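Local coordinates for catalase (Bacillus pumilus, PDB 4QOL) that breaks down hydrogen peroxide to water and oxygen at a haem and also shows peroxidase-like reactivity towards phenolic substrates, at the interface of chains A and B. Residues are numbered along the deposited sequence; one frame, centred on the assembly and turned at random. Chains: chain A/B, Catalase.

The interface of chains A and B. Residues chain A 10-12, 41-42, 45; chain B 345, 366, 368.
B:Gln368 and B:Asn366 of one subunit meet the N-terminal segment and helix 37-46 of the other through a run of side-chain amides. B:Asn366 spends its amide nitrogen on two acceptors of chain A. B:Asn366 ND2 gives one hydrogen bond to the backbone O of A:Thr10 (3.0 Å) and another to the side-chain OD1 of A:Asn12 (3.0 Å). Both acceptors lie close to the amide plane of B:Asn366, yet ND2 stands above the carbonyl plane of each. With chi1 at 63°, CG of B:Asn366 sits between its backbone N and carbonyl carbon, and OD1 accepts from the backbone N of B:Gln368, which fixes the turn of the amide. An aspartate in its place would probably leave A:Thr10 O and A:Asn12 OD1 without their shared donor.

A:Asn12 and B:Gln368 approach from opposite directions, their amide planes 65° apart. A:Asn12 ND2 donates to B:Gln368 OE1 (2.8 Å). At the other end of the same glutamine amide, B:Gln368 NE2 donates to A:Glu41 OE1 (3.2 Å), coming from above the carboxylate plane. A:Glu41 OE1 also accepts from the backbone N of A:Asn12 (2.8 Å), through its syn lone pair and from the same face. One carboxylate oxygen thus ties the N-terminal segment, the helix and the partner subunit together.

Packing backs up these bonds. CB of A:His45 rests 4.0 Å from CD of B:Gln368, and A:Lys42 borders the same side chain.

A water bridges A:Glu41 O (2.8 Å) and B:Arg345 NE (3.1 Å). The guanidinium and the carboxylate are not in contact, but their opposite charges may still attract weakly.

The site joins a loop and helix 37-46 of chain A to a loop and helix 331-348 of chain B. It recurs with the chains exchanged, as part of a two-fold interface within the deposited tetramer, where N-terminal segments reach over the neighbouring subunit.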
loop_
_atom_site.group_PDB
_atom_site.type_symbol
_atom_site.label_atom_id
_atom_site.label_comp_id
_atom_site.label_asym_id
_atom_site.label_seq_id
_atom_site.Cartn_x
_atom_site.Cartn_y
_atom_site.Cartn_z
ATOM N N THR A 10 4.502 -27.183 3.988
ATOM C CA THR A 10 5.001 -26.444 5.140
ATOM C C THR A 10 4.242 -25.120 5.288
ATOM O O THR A 10 3.651 -24.613 4.357
ATOM C CB THR A 10 6.490 -26.140 4.995
ATOM O OG1 THR A 10 6.688 -25.123 4.001
ATOM C CG2 THR A 10 7.277 -27.354 4.654
ATOM N N THR A 11 4.380 -24.525 6.448
ATOM C CA THR A 11 4.068 -23.100 6.590
ATOM C C THR A 11 5.190 -22.264 5.935
ATOM O O THR A 11 6.252 -22.798 5.556
ATOM C CB THR A 11 4.001 -22.714 8.070
ATOM O OG1 THR A 11 5.293 -22.783 8.703
ATOM C CG2 THR A 11 2.973 -23.575 8.855
ATOM N N ASN A 12 5.025 -20.941 5.891
ATOM C CA ASN A 12 6.082 -20.042 5.455
ATOM C C ASN A 12 7.285 -19.941 6.375
ATOM O O ASN A 12 8.319 -19.409 5.953
ATOM C CB ASN A 12 5.523 -18.660 5.115
ATOM C CG ASN A 12 4.523 -18.699 3.996
ATOM O OD1 ASN A 12 4.597 -19.534 3.082
ATOM N ND2 ASN A 12 3.540 -17.791 4.046
ATOM N N GLU A 41 -2.307 -18.120 8.515
ATOM C CA GLU A 41 -1.282 -17.694 7.547
ATOM C C GLU A 41 -1.792 -17.937 6.115
ATOM O O GLU A 41 -1.567 -17.132 5.207
ATOM C CB GLU A 41 0.025 -18.475 7.779
ATOM C CG GLU A 41 1.212 -18.096 6.854
ATOM C CD GLU A 41 2.406 -19.070 6.966
ATOM O OE1 GLU A 41 2.346 -20.125 6.344
ATOM O OE2 GLU A 41 3.428 -18.648 7.468
ATOM N N LYS A 42 -2.413 -19.102 5.901
ATOM C CA LYS A 42 -2.883 -19.548 4.608
ATOM C C LYS A 42 -4.050 -18.661 4.135
ATOM O O LYS A 42 -4.000 -18.153 3.022
ATOM C CB LYS A 42 -3.252 -21.039 4.691
ATOM C CG LYS A 42 -3.694 -21.647 3.383
ATOM C CD LYS A 42 -4.179 -23.082 3.672
ATOM C CE LYS A 42 -4.639 -23.854 2.458
ATOM N NZ LYS A 42 -5.134 -25.218 2.831
ATOM N N HIS A 45 -2.690 -14.977 3.443
ATOM C CA HIS A 45 -1.980 -14.780 2.202
ATOM C C HIS A 45 -2.949 -14.854 1.016
ATOM O O HIS A 45 -2.858 -14.083 0.077
ATOM C CB HIS A 45 -0.824 -15.782 2.025
ATOM C CG HIS A 45 0.053 -15.413 0.898
ATOM N ND1 HIS A 45 1.300 -14.804 1.017
ATOM C CD2 HIS A 45 -0.162 -15.554 -0.408
ATOM C CE1 HIS A 45 1.787 -14.556 -0.196
ATOM N NE2 HIS A 45 0.910 -14.991 -1.074
ATOM N N ARG B 345 2.225 -8.080 7.724
ATOM C CA ARG B 345 1.637 -8.073 6.360
ATOM C C ARG B 345 1.383 -6.629 5.890
ATOM O O ARG B 345 1.608 -6.329 4.718
ATOM C CB ARG B 345 0.348 -8.950 6.286
ATOM C CG ARG B 345 0.592 -10.434 6.448
ATOM C CD ARG B 345 -0.715 -11.231 6.782
ATOM N NE ARG B 345 -0.367 -12.575 7.128
ATOM C CZ ARG B 345 -0.712 -13.184 8.249
ATOM N NH1 ARG B 345 -1.556 -12.638 9.070
ATOM N NH2 ARG B 345 -0.193 -14.368 8.548
ATOM N N ASN B 366 4.606 -24.883 -0.402
ATOM C CA ASN B 366 3.170 -24.847 -0.176
ATOM C C ASN B 366 2.401 -24.329 -1.374
ATOM O O ASN B 366 2.987 -24.080 -2.431
ATOM C CB ASN B 366 2.830 -24.173 1.148
ATOM C CG ASN B 366 3.233 -22.736 1.203
ATOM O OD1 ASN B 366 2.998 -21.989 0.264
ATOM N ND2 ASN B 366 3.760 -22.311 2.373
ATOM N N GLN B 368 0.430 -21.548 -1.462
ATOM C CA GLN B 368 0.222 -20.116 -1.472
ATOM C C GLN B 368 0.775 -19.509 -2.742
ATOM O O GLN B 368 1.696 -20.074 -3.373
ATOM C CB GLN B 368 0.829 -19.468 -0.236
ATOM C CG GLN B 368 0.316 -20.022 1.079
ATOM C CD GLN B 368 0.959 -19.362 2.281
ATOM O OE1 GLN B 368 1.425 -18.187 2.216
ATOM N NE2 GLN B 368 1.043 -20.112 3.393
HETATM O O HOH W 1 0.331 -15.010 5.274
#